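Local coordinates for Her-1 protein (PDB 1SZH), which dictates male development in Caenorhabditis elegans and inhibits the function of tra-2a, probably acting directly in cell signalling during sex determination, at residues A[9-17]-A[26-34]; A[90-98]-A[110-118]. The protein carries 2 engineered substitutions. All coordinates share one frame; numbering follows the deposited sequence.

Interaction 1 of 2, residues A[9-17]-A[26-34]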
loop_
_atom_site.group_PDB
_atom_site.type_symbol
_atom_site.label_atom_id
_atom_site.label_comp_id
_atom_site.label_asym_id
_atom_site.label_seq_id
_atom_site.Cartn_x
_atom_site.Cartn_y
_atom_site.Cartn_z
ATOM N N GLU A 9 -1.973 -5.479 -21.588
ATOM C CA GLU A 9 -3.416 -5.628 -21.719
ATOM C C GLU A 9 -4.138 -5.381 -20.397
ATOM O O GLU A 9 -5.113 -4.624 -20.339
ATOM C CB GLU A 9 -3.778 -7.036 -22.204
ATOM C CG GLU A 9 -3.312 -7.388 -23.607
ATOM C CD GLU A 9 -1.800 -7.494 -23.726
ATOM O OE1 GLU A 9 -1.175 -8.127 -22.843
ATOM O OE2 GLU A 9 -1.244 -6.958 -24.710
ATOM N N LEU A 10 -3.661 -6.034 -19.344
ATOM C CA LEU A 10 -4.255 -5.925 -18.017
ATOM C C LEU A 10 -4.199 -4.486 -17.456
ATOM O O LEU A 10 -5.195 -3.965 -16.915
ATOM C CB LEU A 10 -3.546 -6.889 -17.072
ATOM C CG LEU A 10 -4.265 -7.246 -15.777
ATOM C CD1 LEU A 10 -5.649 -7.802 -16.110
ATOM C CD2 LEU A 10 -3.442 -8.276 -15.000
ATOM N N ILE A 11 -3.044 -3.841 -17.585
ATOM C CA ILE A 11 -2.900 -2.468 -17.095
ATOM C C ILE A 11 -3.788 -1.500 -17.868
ATOM O O ILE A 11 -4.415 -0.611 -17.284
ATOM C CB ILE A 11 -1.425 -1.996 -17.157
ATOM C CG1 ILE A 11 -0.615 -2.718 -16.062
ATOM C CG2 ILE A 11 -1.347 -0.495 -16.981
ATOM C CD1 ILE A 11 0.895 -2.463 -16.142
ATOM N N LYS A 12 -3.864 -1.662 -19.182
ATOM C CA LYS A 12 -4.716 -0.777 -19.965
ATOM C C LYS A 12 -6.183 -0.994 -19.597
ATOM O O LYS A 12 -6.949 -0.040 -19.516
ATOM C CB LYS A 12 -4.501 -1.013 -21.472
ATOM C CG LYS A 12 -3.141 -0.537 -21.960
ATOM C CD LYS A 12 -3.008 -0.617 -23.481
ATOM C CE LYS A 12 -3.955 0.366 -24.145
ATOM N NZ LYS A 12 -3.719 0.529 -25.610
ATOM N N ASP A 13 -6.568 -2.244 -19.347
ATOM C CA ASP A 13 -7.954 -2.534 -18.981
ATOM C C ASP A 13 -8.290 -1.912 -17.625
ATOM O O ASP A 13 -9.368 -1.334 -17.446
ATOM C CB ASP A 13 -8.189 -4.040 -18.929
ATOM C CG ASP A 13 -9.657 -4.397 -18.688
ATOM O OD1 ASP A 13 -9.933 -5.155 -17.740
ATOM O OD2 ASP A 13 -10.527 -3.920 -19.453
ATOM N N ALA A 14 -7.365 -2.019 -16.672
ATOM C CA ALA A 14 -7.604 -1.438 -15.341
ATOM C C ALA A 14 -7.735 0.086 -15.449
ATOM O O ALA A 14 -8.593 0.683 -14.804
ATOM C CB ALA A 14 -6.464 -1.806 -14.390
ATOM N N ALA A 15 -6.862 0.712 -16.241
ATOM C CA ALA A 15 -6.923 2.152 -16.409
ATOM C C ALA A 15 -8.271 2.570 -17.013
ATOM O O ALA A 15 -8.889 3.536 -16.565
ATOM C CB ALA A 15 -5.764 2.639 -17.298
ATOM N N GLU A 16 -8.719 1.825 -18.017
ATOM C CA GLU A 16 -9.991 2.124 -18.684
ATOM C C GLU A 16 -11.196 1.992 -17.752
ATOM O O GLU A 16 -12.161 2.761 -17.855
ATOM C CB GLU A 16 -10.170 1.185 -19.883
ATOM C CG GLU A 16 -9.130 1.395 -20.985
ATOM C CD GLU A 16 -8.942 0.166 -21.867
ATOM O OE1 GLU A 16 -9.826 -0.716 -21.859
ATOM O OE2 GLU A 16 -7.911 0.088 -22.576
ATOM N N LYS A 17 -11.146 1.031 -16.844
ATOM C CA LYS A 17 -12.247 0.787 -15.924
ATOM C C LYS A 17 -12.239 1.656 -14.689
ATOM O O LYS A 17 -13.270 1.865 -14.059
ATOM C CB LYS A 17 -12.226 -0.678 -15.467
ATOM C CG LYS A 17 -12.520 -1.666 -16.600
ATOM C CD LYS A 17 -12.421 -3.098 -16.147
ATOM C CE LYS A 17 -12.904 -4.038 -17.271
ATOM N NZ LYS A 17 -12.749 -5.468 -16.895
ATOM N N CYS A 26 -1.736 8.596 -17.187
ATOM C CA CYS A 26 -1.142 8.712 -15.867
ATOM C C CYS A 26 -1.361 7.425 -15.078
ATOM O O CYS A 26 -0.454 6.946 -14.408
ATOM C CB CYS A 26 -1.729 9.902 -15.084
ATOM S SG CYS A 26 -0.982 10.143 -13.466
ATOM N N CYS A 27 -2.564 6.867 -15.155
ATOM C CA CYS A 27 -2.839 5.618 -14.441
ATOM C C CYS A 27 -1.978 4.477 -14.957
ATOM O O CYS A 27 -1.469 3.671 -14.181
ATOM C CB CYS A 27 -4.327 5.285 -14.549
ATOM S SG CYS A 27 -5.230 6.288 -13.357
ATOM N N ILE A 28 -1.800 4.408 -16.271
ATOM C CA ILE A 28 -0.943 3.379 -16.864
ATOM C C ILE A 28 0.475 3.576 -16.346
ATOM O O ILE A 28 1.151 2.607 -15.979
ATOM C CB ILE A 28 -0.996 3.466 -18.399
ATOM C CG1 ILE A 28 -2.357 2.954 -18.879
ATOM C CG2 ILE A 28 0.115 2.641 -19.038
ATOM C CD1 ILE A 28 -2.677 3.301 -20.324
ATOM N N GLU A 29 0.913 4.834 -16.266
ATOM C CA GLU A 29 2.274 5.123 -15.780
ATOM C C GLU A 29 2.512 4.704 -14.335
ATOM O O GLU A 29 3.518 4.053 -14.029
ATOM C CB GLU A 29 2.583 6.611 -15.921
ATOM C CG GLU A 29 2.830 7.068 -17.340
ATOM C CD GLU A 29 4.252 7.586 -17.539
ATOM O OE1 GLU A 29 4.889 7.181 -18.525
ATOM O OE2 GLU A 29 4.719 8.413 -16.719
ATOM N N ILE A 30 1.587 5.056 -13.431
ATOM C CA ILE A 30 1.817 4.663 -12.050
ATOM C C ILE A 30 1.726 3.145 -11.886
ATOM O O ILE A 30 2.388 2.572 -11.026
ATOM C CB ILE A 30 0.890 5.426 -11.066
ATOM C CG1 ILE A 30 -0.581 5.023 -11.220
ATOM C CG2 ILE A 30 1.011 6.934 -11.329
ATOM C CD1 ILE A 30 -1.008 3.839 -10.344
ATOM N N MET A 31 0.956 2.471 -12.731
ATOM C CA MET A 31 0.926 1.011 -12.619
ATOM C C MET A 31 2.232 0.375 -13.117
ATOM O O MET A 31 2.767 -0.542 -12.490
ATOM C CB MET A 31 -0.260 0.430 -13.392
ATOM C CG MET A 31 -1.579 0.643 -12.645
ATOM S SD MET A 31 -2.998 -0.163 -13.452
ATOM C CE MET A 31 -3.509 1.149 -14.573
ATOM N N LYS A 32 2.758 0.860 -14.241
ATOM C CA LYS A 32 3.978 0.241 -14.772
ATOM C C LYS A 32 5.198 0.563 -13.923
ATOM O O LYS A 32 6.113 -0.247 -13.860
ATOM C CB LYS A 32 4.208 0.641 -16.249
ATOM C CG LYS A 32 4.829 2.000 -16.489
ATOM C CD LYS A 32 4.885 2.294 -18.031
ATOM C CE LYS A 32 5.848 3.429 -18.347
ATOM N NZ LYS A 32 5.801 3.783 -19.793
ATOM N N PHE A 33 5.187 1.716 -13.270
ATOM C CA PHE A 33 6.303 2.113 -12.411
ATOM C C PHE A 33 6.110 1.622 -10.987
ATOM O O PHE A 33 7.050 1.626 -10.198
ATOM C CB PHE A 33 6.478 3.646 -12.396
ATOM C CG PHE A 33 7.173 4.186 -13.612
ATOM C CD1 PHE A 33 6.479 4.937 -14.558
ATOM C CD2 PHE A 33 8.525 3.968 -13.790
ATOM C CE1 PHE A 33 7.142 5.452 -15.682
ATOM C CE2 PHE A 33 9.190 4.482 -14.901
ATOM C CZ PHE A 33 8.486 5.230 -15.845
ATOM N N GLY A 34 4.901 1.175 -10.643
ATOM C CA GLY A 34 4.683 0.703 -9.297
ATOM C C GLY A 34 4.725 1.832 -8.274
ATOM O O GLY A 34 5.424 1.725 -7.273
#

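Interaction 2 of 2, residues A[90-98]-A[110-118]. With ACT (acetate ion), chain C.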
loop_
_atom_site.group_PDB
_atom_site.type_symbol
_atom_site.label_atom_id
_atom_site.label_comp_id
_atom_site.label_asym_id
_atom_site.label_seq_id
_atom_site.Cartn_x
_atom_site.Cartn_y
_atom_site.Cartn_z
ATOM N N CYS A 90 12.564 3.558 6.187
ATOM C CA CYS A 90 11.751 2.360 5.992
ATOM C C CYS A 90 10.271 2.737 6.108
ATOM O O CYS A 90 9.432 2.201 5.380
ATOM C CB CYS A 90 12.140 1.298 7.040
ATOM S SG CYS A 90 11.457 -0.368 6.871
ATOM N N GLU A 91 9.947 3.670 7.008
ATOM C CA GLU A 91 8.549 4.093 7.163
ATOM C C GLU A 91 8.034 4.684 5.845
ATOM O O GLU A 91 6.942 4.322 5.363
ATOM C CB GLU A 91 8.418 5.139 8.278
ATOM C CG GLU A 91 7.052 5.820 8.327
ATOM C CD GLU A 91 6.928 6.797 9.469
ATOM O OE1 GLU A 91 7.928 6.995 10.186
ATOM O OE2 GLU A 91 5.828 7.362 9.646
ATOM N N ASN A 92 8.832 5.568 5.248
ATOM C CA ASN A 92 8.434 6.199 3.986
ATOM C C ASN A 92 8.367 5.209 2.827
ATOM O O ASN A 92 7.461 5.307 1.997
ATOM C CB ASN A 92 9.370 7.366 3.657
ATOM C CG ASN A 92 9.180 8.537 4.613
ATOM O OD1 ASN A 92 8.082 8.749 5.139
ATOM N ND2 ASN A 92 10.238 9.310 4.830
ATOM N N ARG A 93 9.304 4.263 2.785
ATOM C CA ARG A 93 9.333 3.234 1.753
ATOM C C ARG A 93 8.041 2.422 1.913
ATOM O O ARG A 93 7.356 2.129 0.938
ATOM C CB ARG A 93 10.570 2.347 1.956
ATOM C CG ARG A 93 10.521 0.923 1.364
ATOM C CD ARG A 93 10.931 0.840 -0.092
ATOM N NE ARG A 93 12.242 1.410 -0.413
ATOM C CZ ARG A 93 13.396 0.734 -0.491
ATOM N NH1 ARG A 93 13.456 -0.568 -0.253
ATOM N NH2 ARG A 93 14.495 1.369 -0.893
ATOM N N CYS A 94 7.718 2.059 3.155
ATOM C CA CYS A 94 6.501 1.291 3.429
ATOM C C CYS A 94 5.260 2.068 2.972
ATOM O O CYS A 94 4.401 1.521 2.280
ATOM C CB CYS A 94 6.444 1.014 4.939
ATOM S SG CYS A 94 5.087 -0.020 5.529
ATOM N N LYS A 95 5.174 3.348 3.323
ATOM C CA LYS A 95 3.994 4.119 2.933
ATOM C C LYS A 95 3.842 4.164 1.414
ATOM O O LYS A 95 2.718 4.055 0.891
ATOM C CB LYS A 95 4.066 5.532 3.497
ATOM C CG LYS A 95 3.936 5.589 5.014
ATOM C CD LYS A 95 4.070 7.027 5.522
ATOM C CE LYS A 95 3.773 7.113 7.015
ATOM N NZ LYS A 95 3.961 8.525 7.472
ATOM N N ASN A 96 4.960 4.321 0.703
ATOM C CA ASN A 96 4.900 4.359 -0.753
ATOM C C ASN A 96 4.468 2.996 -1.305
ATOM O O ASN A 96 3.578 2.932 -2.137
ATOM C CB ASN A 96 6.257 4.763 -1.338
ATOM C CG ASN A 96 6.510 6.260 -1.224
ATOM O OD1 ASN A 96 5.575 7.067 -1.312
ATOM N ND2 ASN A 96 7.772 6.640 -1.045
ATOM N N LEU A 97 5.085 1.921 -0.836
ATOM C CA LEU A 97 4.718 0.590 -1.319
ATOM C C LEU A 97 3.259 0.279 -1.042
ATOM O O LEU A 97 2.547 -0.230 -1.914
ATOM C CB LEU A 97 5.581 -0.488 -0.635
ATOM C CG LEU A 97 7.049 -0.549 -1.053
ATOM C CD1 LEU A 97 7.850 -1.382 -0.030
ATOM C CD2 LEU A 97 7.138 -1.140 -2.441
ATOM N N MET A 98 2.812 0.585 0.168
ATOM C CA MET A 98 1.450 0.232 0.566
ATOM C C MET A 98 0.359 1.055 -0.073
ATOM O O MET A 98 -0.823 0.781 0.135
ATOM C CB MET A 98 1.333 0.282 2.099
ATOM C CG MET A 98 2.251 -0.742 2.808
ATOM S SD MET A 98 1.700 -2.476 2.630
ATOM C CE MET A 98 0.331 -2.526 3.823
ATOM N N ASP A 110 8.132 -8.272 1.094
ATOM C CA ASP A 110 9.536 -8.669 1.066
ATOM C C ASP A 110 10.412 -7.423 1.241
ATOM O O ASP A 110 11.407 -7.452 1.970
ATOM C CB ASP A 110 9.892 -9.359 -0.258
ATOM C CG ASP A 110 9.278 -10.744 -0.382
ATOM O OD1 ASP A 110 8.941 -11.353 0.660
ATOM O OD2 ASP A 110 9.150 -11.227 -1.527
ATOM N N SER A 111 10.032 -6.322 0.590
ATOM C CA SER A 111 10.826 -5.087 0.672
ATOM C C SER A 111 10.726 -4.464 2.053
ATOM O O SER A 111 11.730 -4.015 2.608
ATOM C CB SER A 111 10.363 -4.096 -0.420
ATOM O OG SER A 111 11.081 -2.874 -0.305
ATOM N N ILE A 112 9.520 -4.461 2.622
ATOM C CA ILE A 112 9.327 -3.909 3.954
ATOM C C ILE A 112 10.058 -4.768 5.000
ATOM O O ILE A 112 10.681 -4.245 5.916
ATOM C CB ILE A 112 7.814 -3.854 4.275
ATOM C CG1 ILE A 112 7.134 -2.845 3.354
ATOM C CG2 ILE A 112 7.589 -3.472 5.761
ATOM C CD1 ILE A 112 5.599 -3.028 3.280
ATOM N N LYS A 113 9.970 -6.089 4.883
ATOM C CA LYS A 113 10.662 -6.949 5.840
ATOM C C LYS A 113 12.167 -6.722 5.714
ATOM O O LYS A 113 12.864 -6.683 6.717
ATOM C CB LYS A 113 10.337 -8.424 5.583
ATOM C CG LYS A 113 10.936 -9.371 6.630
ATOM C CD LYS A 113 10.417 -10.781 6.439
ATOM C CE LYS A 113 10.945 -11.725 7.520
ATOM N NZ LYS A 113 10.375 -13.091 7.354
ATOM N N SER A 114 12.659 -6.542 4.489
ATOM C CA SER A 114 14.089 -6.327 4.315
ATOM C C SER A 114 14.576 -5.029 4.941
ATOM O O SER A 114 15.608 -5.038 5.596
ATOM C CB SER A 114 14.454 -6.382 2.837
ATOM O OG SER A 114 14.349 -7.725 2.385
ATOM N N CYS A 115 13.862 -3.911 4.779
ATOM C CA CYS A 115 14.368 -2.690 5.390
ATOM C C CYS A 115 14.256 -2.651 6.900
ATOM O O CYS A 115 14.914 -1.850 7.546
ATOM C CB CYS A 115 13.767 -1.404 4.792
ATOM S SG CYS A 115 12.033 -1.097 4.772
ATOM N N SER A 116 13.430 -3.515 7.456
ATOM C CA SER A 116 13.280 -3.541 8.904
ATOM C C SER A 116 13.998 -4.765 9.503
ATOM O O SER A 116 13.739 -5.134 10.645
ATOM C CB SER A 116 11.777 -3.568 9.288
ATOM O OG SER A 116 11.134 -4.718 8.736
ATOM N N LEU A 117 14.908 -5.399 8.761
ATOM C CA LEU A 117 15.580 -6.597 9.292
ATOM C C LEU A 117 16.301 -6.457 10.623
ATOM O O LEU A 117 16.429 -7.438 11.367
ATOM C CB LEU A 117 16.565 -7.160 8.266
ATOM C CG LEU A 117 15.936 -7.987 7.148
ATOM C CD1 LEU A 117 17.028 -8.376 6.148
ATOM C CD2 LEU A 117 15.269 -9.236 7.701
ATOM N N LEU A 118 16.792 -5.266 10.922
ATOM C CA LEU A 118 17.483 -5.054 12.187
ATOM C C LEU A 118 16.540 -4.455 13.227
ATOM O O LEU A 118 16.967 -3.998 14.287
ATOM C CB LEU A 118 18.703 -4.155 11.989
ATOM C CG LEU A 118 19.726 -4.706 10.992
ATOM C CD1 LEU A 118 20.970 -3.836 11.021
ATOM C CD2 LEU A 118 20.091 -6.127 11.339
HETATM C C ACT C . 14.011 4.621 -0.744
HETATM O O ACT C . 12.773 4.209 -0.920
HETATM O OXT ACT C . 14.428 5.385 0.199
HETATM C CH3 ACT C . 15.112 4.207 -1.658
#

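Interaction 1 of 2, residues A[9-17]-A[26-34]
Ile11 and Met31 meet with no aromatic ring, guanidinium or carboxylate between them, and the flat groups met are backbone peptides: Met31 CE lies 3.4 Å from Ile11 O and also beside Ala15 N. The two side chains run past each other in opposite directions. Ile11 points its CG2 at the opposing helix because that branch stands anti to its own backbone N, and it comes to 3.6 Å from Met31 CE. The Met31 chain bends at chi3 (-88°), turning its methyl back over the 9-17 helix, where CE also lies 3.8 Å from Ala15 CB and SD lies 3.9 Å from Ala14 CB. On the other flank Ile28 lays its CG1 on Ala15 CB at 3.8 Å, while its CD1 reaches the aliphatic part of Lys12. The disulfide of Cys27 to Cys19 ties the residue just after helix 8-18 to helix 24-33. The short axes meet at 136°, 9.0 Å apart at closest approach, an oblique, roughly antiparallel helical hairpin against which helix 47-59 packs, its Leu55 covering Ala14 and Met31. No hydrogen bond or salt bridge crosses the contact; its cohesion is apolar, and the small Ala14 and Ala15 are consistent with the close approach of Met31 and Ile28.

Interaction 2 of 2, residues A[90-98]-A[110-118]
A disulfide-linked, almost antiparallel helix pair (175° between axes) is formed by helices 85-97 and 105-115, with Cys90 joined to Cys115 at the C-terminal end of the latter. The SG atoms of Cys90 and Cys115 are 2.3 Å apart, and the bridge turns through a chi3 of 71°. Further along, Ile112 reaches across with its CG1 branch: its CD1 stands 3.8 Å from SG of Cys94, itself bonded to Cys76, and 4.0 Å from Met98 SD, the latter side chain crossing it at about a right angle, while its CG1 lies 3.8 Å from Leu97 CD1. Leu97 CD1 also packs beside the hydroxymethyl of Ser111. Cutting Ile112 back to an alanine is likely to open a gap between Cys94, Leu97 and Met98 and to leave the Met98 thioether freer to turn. On the outer flank the Arg93 chain bends at chi2 and chi3, bringing its guanidinium edge near Ser111 OG; its NE donates a nearly straight bond of 2.9 Å to acetate O, which lies in the guanidinium plane. The acetate, probably from the crystallisation liquor, is also bound by Arg89 NE. Where helix 105-115 ends, Ser116 OG and N grip Ile112 O from opposite faces of its plane. The disulfide thus ties the pair covalently and the Ile112 cluster packs its buried side, while the Arg93 flank is polar and, with Arg89, able to receive an anion.

Overall arrangement
From the N terminus, helix 8-18 turns back into helix 24-33, and interaction 1 closes this short first loop. The chain then passes through helix 47-59, which lies against both segments of interaction 1, and only later enters helix 85-97. Interaction 2 closes a second hairpin between that helix and helix 105-115, and helix 120-134 covers it through Phe126 and Tyr123. The two loops are in series and neither nest nor cross. The centres of interactions 1 and 2 lie about 24 Å apart, and the nearest atoms of interactions 1 and 2 about 6 Å, without touching. The connection of the second hairpin bridges them: Ser102 OG bonds to Met31 O of interaction 1, and Ser100 OG to Asn96 O of interaction 2.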